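PDB 6KMO: Alpha/beta hydrolase, which probably hydrolyses carboxylic ester bonds, as an esterase or lipase of the alpha/beta hydrolase fold. Local coordinates for residues A[67-79]-A[85-97]. The protein carries 2 engineered substitutions. Numbering follows the deposited sequence.
Sequences KLPPAQVSEKTIQ and IKLKIVKPENASG
The segments 71-79 and 85-92 of two neighbouring strands run antiparallel, their axes 4.6 Å apart at closest approach, and pairs of backbone hydrogen bonds join Gln-72 to Lys-91, Ser-74 to Ile-89, Lys-76 to Leu-87 and Ile-78 to Ile-85. Between these pairs lie the non-hydrogen-bonded pairs Val-73 with Val-90, Glu-75 with Lys-88 and Thr-77 with Lys-86.

The side-chain amide of Gln-72 reaches the turn that follows the second strand. CG lies anti to the carbonyl carbon (chi1 -59°) and the chain then runs extended, which carries NE2 over the type I turn from Pro-92 to Ala-95. There Gln-72 NE2 donates to Glu-93 O at 2.7 Å and to Ala-95 O at 3.1 Å. Both acceptors lie close to the amide plane. NE2 sits above the carbonyl plane of Glu-93 but on a lone pair of Ala-95 O. A water links Pro-70 O to Glu-93 N beside this turn.

On the face with Val-73 and Val-90, Glu-75 stands between two lysines. Glu-75 OE2 is 3.4 Å from Lys-88 NZ, a salt bridge with a weak hydrogen bond. Glu-75 OE1 and Lys-86 NZ, 3.8 Å apart, form a long salt bridge. The other face becomes apolar toward Ile-78 and Ile-85. Ile-78 CG2 meets Leu-87 CD1 at 3.8 Å, the two side chains crossing at about a right angle. Trp-159 and Ala-156 of helix 148-163 cover this patch.

Strands 71-80 and 83-92 form a beta hairpin at the edge of the central sheet, and strand 83-92 also pairs with strand 132-136. The side-chain amide of Gln-72 ties the turn to the outermost strand through both N-H bonds of NE2. Glu-75 is exposed and its contacts to the two lysines are weak or long, so solvent probably screens much of their attraction.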
loop_
_atom_site.group_PDB
_atom_site.type_symbol
_atom_site.label_atom_id
_atom_site.label_comp_id
_atom_site.label_asym_id
_atom_site.label_seq_id
_atom_site.Cartn_x
_atom_site.Cartn_y
_atom_site.Cartn_z
ATOM N N LYS A 67 -14.822 1.881 19.813
ATOM C CA LYS A 67 -15.530 0.688 19.377
ATOM C C LYS A 67 -14.523 -0.350 18.897
ATOM O O LYS A 67 -13.651 -0.047 18.076
ATOM C CB LYS A 67 -16.476 1.064 18.234
ATOM C CG LYS A 67 -17.193 -0.117 17.582
ATOM C CD LYS A 67 -17.664 0.222 16.157
ATOM C CE LYS A 67 -18.941 -0.526 15.769
ATOM N NZ LYS A 67 -19.758 0.198 14.745
ATOM N N LEU A 68 -14.633 -1.569 19.423
ATOM C CA LEU A 68 -13.737 -2.650 19.029
ATOM C C LEU A 68 -14.457 -3.593 18.090
ATOM O O LEU A 68 -15.595 -4.002 18.376
ATOM C CB LEU A 68 -13.278 -3.418 20.254
ATOM C CG LEU A 68 -12.449 -2.622 21.265
ATOM C CD1 LEU A 68 -11.997 -3.497 22.393
ATOM C CD2 LEU A 68 -11.240 -1.968 20.585
ATOM N N PRO A 69 -13.848 -3.967 16.968
ATOM C CA PRO A 69 -14.481 -4.956 16.101
ATOM C C PRO A 69 -14.431 -6.324 16.740
ATOM O O PRO A 69 -13.548 -6.614 17.566
ATOM C CB PRO A 69 -13.626 -4.895 14.821
ATOM C CG PRO A 69 -12.280 -4.533 15.324
ATOM C CD PRO A 69 -12.506 -3.583 16.489
ATOM N N PRO A 70 -15.365 -7.212 16.400
ATOM C CA PRO A 70 -15.426 -8.510 17.075
ATOM C C PRO A 70 -14.145 -9.328 16.930
ATOM O O PRO A 70 -13.582 -9.451 15.840
ATOM C CB PRO A 70 -16.610 -9.203 16.388
ATOM C CG PRO A 70 -17.463 -8.075 15.912
ATOM C CD PRO A 70 -16.512 -6.996 15.505
ATOM N N ALA A 71 -13.724 -9.920 18.045
ATOM C CA ALA A 71 -12.568 -10.803 18.118
ATOM C C ALA A 71 -12.608 -11.501 19.468
ATOM O O ALA A 71 -13.325 -11.074 20.380
ATOM C CB ALA A 71 -11.256 -10.020 17.983
ATOM N N GLN A 72 -11.823 -12.562 19.593
ATOM C CA GLN A 72 -11.659 -13.284 20.848
ATOM C C GLN A 72 -10.325 -12.903 21.479
ATOM O O GLN A 72 -9.291 -12.918 20.798
ATOM C CB GLN A 72 -11.600 -14.789 20.592
ATOM C CG GLN A 72 -12.775 -15.432 19.917
ATOM C CD GLN A 72 -12.493 -16.892 19.591
ATOM O OE1 GLN A 72 -11.530 -17.481 20.092
ATOM N NE2 GLN A 72 -13.332 -17.482 18.753
ATOM N N VAL A 73 -10.329 -12.602 22.770
ATOM C CA VAL A 73 -9.118 -12.232 23.496
ATOM C C VAL A 73 -8.928 -13.163 24.686
ATOM O O VAL A 73 -9.881 -13.419 25.444
ATOM C CB VAL A 73 -9.144 -10.763 23.950
ATOM C CG1 VAL A 73 -7.868 -10.431 24.695
ATOM C CG2 VAL A 73 -9.342 -9.840 22.757
ATOM N N SER A 74 -7.711 -13.659 24.856
ATOM C CA SER A 74 -7.343 -14.468 26.005
ATOM C C SER A 74 -5.954 -14.064 26.479
ATOM O O SER A 74 -5.286 -13.212 25.876
ATOM C CB SER A 74 -7.401 -15.961 25.680
ATOM O OG SER A 74 -6.507 -16.304 24.640
ATOM N N GLU A 75 -5.514 -14.668 27.578
ATOM C CA GLU A 75 -4.274 -14.293 28.223
ATOM C C GLU A 75 -3.507 -15.534 28.630
ATOM O O GLU A 75 -4.092 -16.585 28.915
ATOM C CB GLU A 75 -4.535 -13.425 29.445
ATOM C CG GLU A 75 -3.279 -12.958 30.153
ATOM C CD GLU A 75 -3.583 -12.015 31.303
ATOM O OE1 GLU A 75 -2.929 -12.132 32.365
ATOM O OE2 GLU A 75 -4.480 -11.158 31.141
ATOM N N LYS A 76 -2.189 -15.416 28.640
ATOM C CA LYS A 76 -1.334 -16.488 29.129
ATOM C C LYS A 76 -0.047 -15.866 29.626
ATOM O O LYS A 76 0.532 -15.016 28.943
ATOM C CB LYS A 76 -1.009 -17.484 28.027
ATOM C CG LYS A 76 -0.145 -18.667 28.495
ATOM C CD LYS A 76 -0.497 -19.940 27.730
ATOM C CE LYS A 76 0.380 -21.106 28.119
ATOM N NZ LYS A 76 -0.187 -21.865 29.267
ATOM N N THR A 77 0.410 -16.282 30.795
ATOM C CA THR A 77 1.716 -15.905 31.305
ATOM C C THR A 77 2.648 -17.090 31.122
ATOM O O THR A 77 2.345 -18.201 31.568
ATOM C CB THR A 77 1.639 -15.499 32.776
ATOM O OG1 THR A 77 0.829 -14.331 32.897
ATOM C CG2 THR A 77 3.027 -15.195 33.321
ATOM N N ILE A 78 3.766 -16.864 30.450
ATOM C CA ILE A 78 4.747 -17.906 30.198
ATOM C C ILE A 78 5.946 -17.672 31.103
ATOM O O ILE A 78 6.202 -16.561 31.563
ATOM C CB ILE A 78 5.165 -17.989 28.712
ATOM C CG1 ILE A 78 5.845 -16.696 28.250
ATOM C CG2 ILE A 78 3.956 -18.302 27.857
ATOM C CD1 ILE A 78 6.436 -16.788 26.848
ATOM N N GLN A 79 6.682 -18.754 31.372
ATOM C CA GLN A 79 7.889 -18.706 32.189
ATOM C C GLN A 79 9.076 -19.057 31.298
ATOM O O GLN A 79 9.164 -20.177 30.785
ATOM C CB GLN A 79 7.782 -19.670 33.369
ATOM C CG GLN A 79 6.571 -19.421 34.260
ATOM C CD GLN A 79 6.658 -18.119 35.043
ATOM O OE1 GLN A 79 7.745 -17.666 35.415
ATOM N NE2 GLN A 79 5.503 -17.511 35.300
ATOM N N ILE A 85 6.517 -13.724 31.465
ATOM C CA ILE A 85 6.165 -12.801 30.385
ATOM C C ILE A 85 4.669 -12.952 30.135
ATOM O O ILE A 85 4.206 -14.051 29.818
ATOM C CB ILE A 85 6.966 -13.088 29.106
ATOM C CG1 ILE A 85 8.472 -12.974 29.364
ATOM C CG2 ILE A 85 6.560 -12.112 28.010
ATOM C CD1 ILE A 85 9.332 -13.390 28.173
ATOM N N LYS A 86 3.921 -11.856 30.270
ATOM C CA LYS A 86 2.491 -11.870 29.994
ATOM C C LYS A 86 2.214 -11.703 28.503
ATOM O O LYS A 86 2.757 -10.798 27.858
ATOM C CB LYS A 86 1.775 -10.766 30.752
ATOM C CG LYS A 86 0.271 -10.951 30.775
ATOM C CD LYS A 86 -0.472 -9.714 31.279
ATOM C CE LYS A 86 -0.055 -9.319 32.700
ATOM N NZ LYS A 86 -1.204 -8.934 33.585
ATOM N N LEU A 87 1.348 -12.563 27.968
ATOM C CA LEU A 87 0.900 -12.521 26.586
ATOM C C LEU A 87 -0.593 -12.246 26.541
ATOM O O LEU A 87 -1.357 -12.698 27.402
ATOM C CB LEU A 87 1.140 -13.854 25.890
ATOM C CG LEU A 87 2.534 -14.435 26.037
ATOM C CD1 LEU A 87 2.642 -15.800 25.372
ATOM C CD2 LEU A 87 3.590 -13.483 25.460
ATOM N N LYS A 88 -1.029 -11.518 25.519
ATOM C CA LYS A 88 -2.439 -11.404 25.186
ATOM C C LYS A 88 -2.612 -11.989 23.799
ATOM O O LYS A 88 -1.868 -11.628 22.882
ATOM C CB LYS A 88 -2.925 -9.953 25.217
ATOM C CG LYS A 88 -2.860 -9.306 26.602
ATOM C CD LYS A 88 -3.893 -9.901 27.547
ATOM C CE LYS A 88 -5.174 -9.121 27.498
ATOM N NZ LYS A 88 -6.080 -9.461 28.637
ATOM N N ILE A 89 -3.568 -12.898 23.636
ATOM C CA ILE A 89 -3.762 -13.642 22.400
ATOM C C ILE A 89 -5.091 -13.214 21.802
ATOM O O ILE A 89 -6.125 -13.253 22.479
ATOM C CB ILE A 89 -3.710 -15.159 22.640
ATOM C CG1 ILE A 89 -2.366 -15.545 23.269
ATOM C CG2 ILE A 89 -3.884 -15.928 21.348
ATOM C CD1 ILE A 89 -2.447 -15.977 24.679
ATOM N N VAL A 90 -5.073 -12.774 20.554
ATOM C CA VAL A 90 -6.262 -12.262 19.882
ATOM C C VAL A 90 -6.511 -13.119 18.652
ATOM O O VAL A 90 -5.596 -13.350 17.854
ATOM C CB VAL A 90 -6.108 -10.777 19.509
ATOM C CG1 VAL A 90 -7.391 -10.237 18.907
ATOM C CG2 VAL A 90 -5.698 -9.949 20.728
ATOM N N LYS A 91 -7.734 -13.619 18.509
ATOM C CA LYS A 91 -8.110 -14.485 17.405
ATOM C C LYS A 91 -9.390 -13.988 16.759
ATOM O O LYS A 91 -10.163 -13.247 17.376
ATOM C CB LYS A 91 -8.324 -15.921 17.910
ATOM C CG LYS A 91 -7.097 -16.551 18.497
ATOM C CD LYS A 91 -7.378 -17.977 18.952
ATOM C CE LYS A 91 -6.170 -18.542 19.674
ATOM N NZ LYS A 91 -6.385 -19.966 20.090
ATOM N N PRO A 92 -9.647 -14.379 15.508
ATOM C CA PRO A 92 -10.924 -14.024 14.879
ATOM C C PRO A 92 -12.086 -14.550 15.707
ATOM O O PRO A 92 -11.974 -15.574 16.390
ATOM C CB PRO A 92 -10.842 -14.712 13.507
ATOM C CG PRO A 92 -9.363 -14.875 13.257
ATOM C CD PRO A 92 -8.774 -15.150 14.607
ATOM N N GLU A 93 -13.218 -13.847 15.593
ATOM C CA GLU A 93 -14.350 -14.067 16.479
ATOM C C GLU A 93 -14.818 -15.506 16.425
ATOM O O GLU A 93 -15.197 -16.080 17.453
ATOM C CB GLU A 93 -15.494 -13.130 16.080
ATOM C CG GLU A 93 -16.819 -13.395 16.780
ATOM C CD GLU A 93 -17.949 -12.531 16.244
ATOM O OE1 GLU A 93 -18.873 -12.216 17.026
ATOM O OE2 GLU A 93 -17.921 -12.172 15.045
ATOM N N ASN A 94 -14.833 -16.103 15.237
ATOM C CA ASN A 94 -15.340 -17.460 15.081
ATOM C C ASN A 94 -14.216 -18.473 14.997
ATOM O O ASN A 94 -14.399 -19.561 14.446
ATOM C CB ASN A 94 -16.274 -17.543 13.876
ATOM C CG ASN A 94 -17.561 -16.760 14.090
ATOM O OD1 ASN A 94 -18.256 -16.945 15.090
ATOM N ND2 ASN A 94 -17.872 -15.868 13.158
ATOM N N ALA A 95 -13.053 -18.130 15.544
ATOM C CA ALA A 95 -11.933 -19.046 15.547
ATOM C C ALA A 95 -12.261 -20.294 16.348
ATOM O O ALA A 95 -12.843 -20.231 17.438
ATOM C CB ALA A 95 -10.700 -18.365 16.137
ATOM N N SER A 96 -11.910 -21.428 15.768
ATOM C CA SER A 96 -11.720 -22.689 16.460
ATOM C C SER A 96 -11.049 -23.560 15.418
ATOM O O SER A 96 -11.503 -23.637 14.261
ATOM C CB SER A 96 -13.017 -23.299 16.954
ATOM O OG SER A 96 -12.824 -24.659 17.311
ATOM N N GLY A 97 -9.966 -24.210 15.804
ATOM C CA GLY A 97 -9.059 -24.782 14.853
ATOM C C GLY A 97 -7.729 -24.077 14.985
ATOM O O GLY A 97 -7.663 -22.898 15.348
HETATM O O HOH W 1 -13.322 -11.713 14.194
HETATM O O HOH W 2 -7.717 -15.714 22.090
#